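Local coordinates for archaeal actin homolog (Thermoplasma acidophilum, PDB 2FSJ), which binds ATP and, as an actin homolog, polymerises into bundles of filaments, a reaction that requires nucleoside triphosphate and is optimal with ATP, at residues P273-L278 with N308-R313; D228-L233 with E252-P257. All coordinates share one frame; numbering follows the deposited sequence.

In the fold
Following the chain from the N terminus, helix 226-241 comes first, and interaction 2 returns helix 247-253 to it, closing a short and mostly helical excursion of 18 residues. The chain then makes the small hairpin 258-260/263-265 and enters the long helix 268-290. From that helix, interaction 1 closes a second loop, of 29 residues, which passes through strand 297-303 and reaches the short helix 307-310, which starts within the ATP-binding site. The two loops follow one another without nesting or crossing, yet their side chains meet: Ile274 and Leu275 pack on helix 226-241, while Leu309 touches Ser255. Together they join four helices of the C-terminal half of this actin fold.

Interaction 1 of 2, residues P273-L278 with N308-R313; sequences PILEDL and NLIGDR
One face of the Arg313 guanidinium is covered by Glu276 OE2, and the carbonyl oxygen Glu276 O lies at its edge, in the plane. The contact belongs to the C-terminal half of the actin fold, where the long helix 268-290 packs against the short helix 307-310, whose start carries ATP-binding residues, Asn308 among them, and the residues just after it. Glu276 and Arg313 cross at about a right angle, with carboxylate and guanidinium planes 72° apart. Their salt bridge, Glu276 OE2 to Arg313 NH1 at 2.7 Å, therefore comes from above the guanidinium instead of running carboxylate to guanidinium edge on edge. The arginine chain, bent at chi2 and chi3 (-70° and -44°), folds across to helix 268-290; there NH2 hydrogen-bonds Asn280 OD1, and it also forms a salt bridge with Glu316 OE1, beyond the 308-313 segment. Cut back to alanine, this position is likely to leave the Glu276 carboxylate without its cationic mate, and Asn280 OD1 and Glu316 OE1 without the NH2 they share.

Beside this ion pair lies an apolar strip. Ile310 straddles it with two branches: its CG2 meets Leu275 CB at 4.1 Å, while its CD1 reaches Leu278 CG, also at 4.1 Å, the side chains of Ile310 and Leu278 crossing roughly perpendicular. Ile310 also packs on Ala279 and Ile282 of the long helix. Leu275 and Leu309 meet at the other end of the strip through methyls, CD2 to CD1 at 4.2 Å. Ile310 CG2 also rests against the backbone of the long helix, 3.5 Å from Leu275 O.

Interaction 2 of 2, residues D228-L233 with E252-P257; sequences DAISAL and EALSHP
Two elements of the smaller subdomain in the C-terminal half of the actin fold meet here, helix 226-241 and the 252-257 segment, which leads out of helix 247-253, beside the nucleotide site: the ATP-binding residues Gln251 and Ser199 lie close to Ile230. All five touching residues are buried, and no hydrogen bond crosses between the segments. Leu254 is the wedge, spreading its two methyls over consecutive residues of the facing helix. With CG anti to its own carbonyl carbon (chi1 -68°), the side chain reaches across so that CD1 comes to Ile230 CG1 at 3.8 Å, the two side chains lying roughly perpendicular. Its other methyl, CD2, lies against Ala229 CB at 4.2 Å and against Leu233 CD2 at the same distance.

Leu233 works one turn further along. Its CG is anti to the backbone N (chi1 179°), which extends CD2 toward Ala253. There the methyl rests on Ala253 CB at 3.8 Å and on the neighbouring backbone, with Ala253 O 3.6 Å away. Beyond the two segments, Val270 of helix 268-290 adds to the cover on Leu233, and Leu309 packs on Leu254. The turn that carries Ala253 and Leu254 is held from within by Glu252 O, which accepts from both Ser255 N, at 3.0 Å, and His256 N.

Interaction 1 of 2, residues P273-L278 with N308-R313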
loop_
_atom_site.group_PDB
_atom_site.type_symbol
_atom_site.label_atom_id
_atom_site.label_comp_id
_atom_site.label_asym_id
_atom_site.label_seq_id
_atom_site.Cartn_x
_atom_site.Cartn_y
_atom_site.Cartn_z
ATOM N N PRO A 273 6.785 -23.193 -6.140
ATOM C CA PRO A 273 5.906 -23.388 -7.304
ATOM C C PRO A 273 4.611 -22.538 -7.365
ATOM O O PRO A 273 4.145 -22.204 -8.461
ATOM C CB PRO A 273 5.564 -24.874 -7.201
ATOM C CG PRO A 273 6.699 -25.431 -6.480
ATOM C CD PRO A 273 7.051 -24.462 -5.438
ATOM N N ILE A 274 4.047 -22.205 -6.208
ATOM C CA ILE A 274 2.835 -21.387 -6.111
ATOM C C ILE A 274 3.226 -19.931 -6.475
ATOM O O ILE A 274 2.547 -19.286 -7.244
ATOM C CB ILE A 274 2.263 -21.475 -4.678
ATOM C CG1 ILE A 274 1.775 -22.917 -4.378
ATOM C CG2 ILE A 274 1.168 -20.487 -4.466
ATOM C CD1 ILE A 274 1.740 -23.223 -2.952
ATOM N N LEU A 275 4.323 -19.449 -5.925
ATOM C CA LEU A 275 4.861 -18.125 -6.240
ATOM C C LEU A 275 5.300 -17.949 -7.681
ATOM O O LEU A 275 5.100 -16.873 -8.278
ATOM C CB LEU A 275 5.998 -17.753 -5.281
ATOM C CG LEU A 275 5.581 -17.465 -3.834
ATOM C CD1 LEU A 275 6.841 -17.471 -2.902
ATOM C CD2 LEU A 275 4.787 -16.210 -3.677
ATOM N N GLU A 276 5.852 -18.986 -8.275
ATOM C CA GLU A 276 6.171 -18.953 -9.709
ATOM C C GLU A 276 4.906 -18.889 -10.561
ATOM O O GLU A 276 4.864 -18.182 -11.561
ATOM C CB GLU A 276 6.943 -20.209 -10.121
ATOM C CG GLU A 276 7.571 -20.102 -11.492
ATOM C CD GLU A 276 9.089 -20.062 -11.378
ATOM O OE1 GLU A 276 9.668 -21.122 -10.998
ATOM O OE2 GLU A 276 9.697 -18.972 -11.620
ATOM N N ASP A 277 3.877 -19.613 -10.148
ATOM C CA ASP A 277 2.587 -19.544 -10.814
ATOM C C ASP A 277 2.016 -18.139 -10.733
ATOM O O ASP A 277 1.510 -17.652 -11.720
ATOM C CB ASP A 277 1.572 -20.521 -10.218
ATOM C CG ASP A 277 0.267 -20.524 -10.979
ATOM O OD1 ASP A 277 0.259 -20.808 -12.200
ATOM O OD2 ASP A 277 -0.818 -20.184 -10.472
ATOM N N LEU A 278 2.115 -17.487 -9.579
ATOM C CA LEU A 278 1.608 -16.095 -9.455
ATOM C C LEU A 278 2.339 -15.167 -10.430
ATOM O O LEU A 278 1.723 -14.412 -11.196
ATOM C CB LEU A 278 1.814 -15.608 -8.038
ATOM C CG LEU A 278 1.539 -14.141 -7.699
ATOM C CD1 LEU A 278 0.071 -13.794 -8.138
ATOM C CD2 LEU A 278 1.762 -13.914 -6.269
ATOM N N ASN A 308 9.012 -8.163 -3.153
ATOM C CA ASN A 308 10.015 -8.902 -2.336
ATOM C C ASN A 308 10.100 -10.384 -2.643
ATOM O O ASN A 308 11.146 -11.013 -2.467
ATOM C CB ASN A 308 9.671 -8.828 -0.862
ATOM C CG ASN A 308 10.123 -7.582 -0.248
ATOM O OD1 ASN A 308 9.358 -6.943 0.453
ATOM N ND2 ASN A 308 11.389 -7.205 -0.492
ATOM N N LEU A 309 8.973 -10.957 -3.035
ATOM C CA LEU A 309 8.892 -12.379 -3.324
ATOM C C LEU A 309 9.139 -12.809 -4.763
ATOM O O LEU A 309 9.638 -13.913 -5.006
ATOM C CB LEU A 309 7.503 -12.868 -2.929
ATOM C CG LEU A 309 7.277 -12.849 -1.416
ATOM C CD1 LEU A 309 5.809 -13.017 -1.106
ATOM C CD2 LEU A 309 8.137 -13.944 -0.731
ATOM N N ILE A 310 8.715 -11.996 -5.731
ATOM C CA ILE A 310 8.752 -12.401 -7.140
ATOM C C ILE A 310 9.260 -11.289 -8.097
ATOM O O ILE A 310 9.181 -11.443 -9.290
ATOM C CB ILE A 310 7.303 -12.838 -7.624
ATOM C CG1 ILE A 310 6.312 -11.687 -7.453
ATOM C CG2 ILE A 310 6.836 -14.115 -6.927
ATOM C CD1 ILE A 310 4.975 -11.884 -8.157
ATOM N N GLY A 311 9.682 -10.151 -7.583
ATOM C CA GLY A 311 10.004 -8.993 -8.430
ATOM C C GLY A 311 11.014 -9.296 -9.540
ATOM O O GLY A 311 10.860 -8.852 -10.708
ATOM N N ASP A 312 12.032 -10.076 -9.182
ATOM C CA ASP A 312 13.104 -10.419 -10.106
ATOM C C ASP A 312 12.595 -11.123 -11.340
ATOM O O ASP A 312 13.174 -10.979 -12.410
ATOM C CB ASP A 312 14.161 -11.301 -9.455
ATOM C CG ASP A 312 15.093 -10.523 -8.516
ATOM O OD1 ASP A 312 15.071 -9.281 -8.533
ATOM O OD2 ASP A 312 15.887 -11.107 -7.740
ATOM N N ARG A 313 11.532 -11.903 -11.180
ATOM C CA ARG A 313 10.928 -12.603 -12.284
ATOM C C ARG A 313 10.388 -11.680 -13.352
ATOM O O ARG A 313 10.167 -12.146 -14.462
ATOM C CB ARG A 313 9.760 -13.483 -11.832
ATOM C CG ARG A 313 10.122 -14.686 -11.037
ATOM C CD ARG A 313 10.849 -15.773 -11.865
ATOM N NE ARG A 313 10.252 -16.014 -13.185
ATOM C CZ ARG A 313 9.037 -16.515 -13.397
ATOM N NH1 ARG A 313 8.257 -16.864 -12.394
ATOM N NH2 ARG A 313 8.606 -16.677 -14.622
#

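Interaction 2 of 2, residues D228-L233 with E252-P257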
loop_
_atom_site.group_PDB
_atom_site.type_symbol
_atom_site.label_atom_id
_atom_site.label_comp_id
_atom_site.label_asym_id
_atom_site.label_seq_id
_atom_site.Cartn_x
_atom_site.Cartn_y
_atom_site.Cartn_z
ATOM N N ASP A 228 -3.563 -14.647 -3.230
ATOM C CA ASP A 228 -3.853 -15.842 -4.029
ATOM C C ASP A 228 -2.827 -16.937 -3.791
ATOM O O ASP A 228 -3.192 -18.108 -3.716
ATOM C CB ASP A 228 -3.939 -15.499 -5.482
ATOM C CG ASP A 228 -5.065 -14.480 -5.767
ATOM O OD1 ASP A 228 -6.259 -14.835 -5.606
ATOM O OD2 ASP A 228 -4.847 -13.285 -6.071
ATOM N N ALA A 229 -1.571 -16.551 -3.616
ATOM C CA ALA A 229 -0.514 -17.501 -3.236
ATOM C C ALA A 229 -0.715 -18.003 -1.806
ATOM O O ALA A 229 -0.564 -19.194 -1.570
ATOM C CB ALA A 229 0.893 -16.897 -3.413
ATOM N N ILE A 230 -1.111 -17.108 -0.897
ATOM C CA ILE A 230 -1.408 -17.478 0.506
ATOM C C ILE A 230 -2.598 -18.461 0.571
ATOM O O ILE A 230 -2.545 -19.489 1.274
ATOM C CB ILE A 230 -1.709 -16.226 1.347
ATOM C CG1 ILE A 230 -0.466 -15.330 1.443
ATOM C CG2 ILE A 230 -2.179 -16.596 2.749
ATOM C CD1 ILE A 230 -0.795 -13.884 1.783
ATOM N N SER A 231 -3.638 -18.187 -0.209
ATOM C CA SER A 231 -4.793 -19.094 -0.238
ATOM C C SER A 231 -4.431 -20.436 -0.846
ATOM O O SER A 231 -4.881 -21.499 -0.351
ATOM C CB SER A 231 -5.972 -18.480 -0.994
ATOM O OG SER A 231 -6.467 -17.404 -0.196
ATOM N N ALA A 232 -3.647 -20.416 -1.900
ATOM C CA ALA A 232 -3.200 -21.673 -2.520
ATOM C C ALA A 232 -2.346 -22.525 -1.542
ATOM O O ALA A 232 -2.512 -23.723 -1.456
ATOM C CB ALA A 232 -2.447 -21.422 -3.831
ATOM N N LEU A 233 -1.471 -21.888 -0.765
ATOM C CA LEU A 233 -0.654 -22.607 0.200
ATOM C C LEU A 233 -1.513 -23.138 1.358
ATOM O O LEU A 233 -1.310 -24.256 1.848
ATOM C CB LEU A 233 0.489 -21.710 0.716
ATOM C CG LEU A 233 1.443 -22.316 1.783
ATOM C CD1 LEU A 233 1.977 -23.652 1.364
ATOM C CD2 LEU A 233 2.604 -21.404 2.134
ATOM N N GLU A 252 3.407 -16.030 6.463
ATOM C CA GLU A 252 4.773 -16.328 6.929
ATOM C C GLU A 252 5.300 -17.545 6.233
ATOM O O GLU A 252 6.444 -17.572 5.817
ATOM C CB GLU A 252 4.822 -16.628 8.420
ATOM C CG GLU A 252 4.482 -15.502 9.363
ATOM C CD GLU A 252 4.797 -15.916 10.808
ATOM O OE1 GLU A 252 5.867 -16.563 11.013
ATOM O OE2 GLU A 252 3.966 -15.634 11.723
ATOM N N ALA A 253 4.450 -18.552 6.070
ATOM C CA ALA A 253 4.880 -19.821 5.495
ATOM C C ALA A 253 5.287 -19.727 4.025
ATOM O O ALA A 253 5.837 -20.669 3.463
ATOM C CB ALA A 253 3.810 -20.908 5.733
ATOM N N LEU A 254 5.024 -18.589 3.381
ATOM C CA LEU A 254 5.592 -18.323 2.047
ATOM C C LEU A 254 7.139 -18.212 2.011
ATOM O O LEU A 254 7.767 -18.610 1.035
ATOM C CB LEU A 254 5.024 -17.013 1.465
ATOM C CG LEU A 254 3.551 -16.936 1.079
ATOM C CD1 LEU A 254 3.244 -15.470 0.731
ATOM C CD2 LEU A 254 3.140 -17.858 -0.056
ATOM N N SER A 255 7.723 -17.628 3.051
ATOM C CA SER A 255 9.180 -17.369 3.125
ATOM C C SER A 255 9.957 -18.406 3.944
ATOM O O SER A 255 11.103 -18.765 3.606
ATOM C CB SER A 255 9.383 -15.969 3.706
ATOM O OG SER A 255 8.602 -15.044 2.973
ATOM N N HIS A 256 9.338 -18.925 4.997
ATOM C CA HIS A 256 9.977 -19.960 5.807
ATOM C C HIS A 256 8.991 -20.921 6.511
ATOM O O HIS A 256 7.848 -20.569 6.808
ATOM C CB HIS A 256 10.906 -19.323 6.850
ATOM C CG HIS A 256 10.216 -18.371 7.757
ATOM N ND1 HIS A 256 10.079 -17.032 7.461
ATOM C CD2 HIS A 256 9.611 -18.559 8.952
ATOM C CE1 HIS A 256 9.408 -16.436 8.432
ATOM N NE2 HIS A 256 9.119 -17.340 9.355
ATOM N N PRO A 257 9.463 -22.114 6.849
ATOM C CA PRO A 257 8.573 -23.082 7.511
ATOM C C PRO A 257 8.112 -22.543 8.855
ATOM O O PRO A 257 8.772 -21.736 9.519
ATOM C CB PRO A 257 9.424 -24.356 7.611
ATOM C CG PRO A 257 10.583 -24.131 6.624
ATOM C CD PRO A 257 10.834 -22.651 6.675
#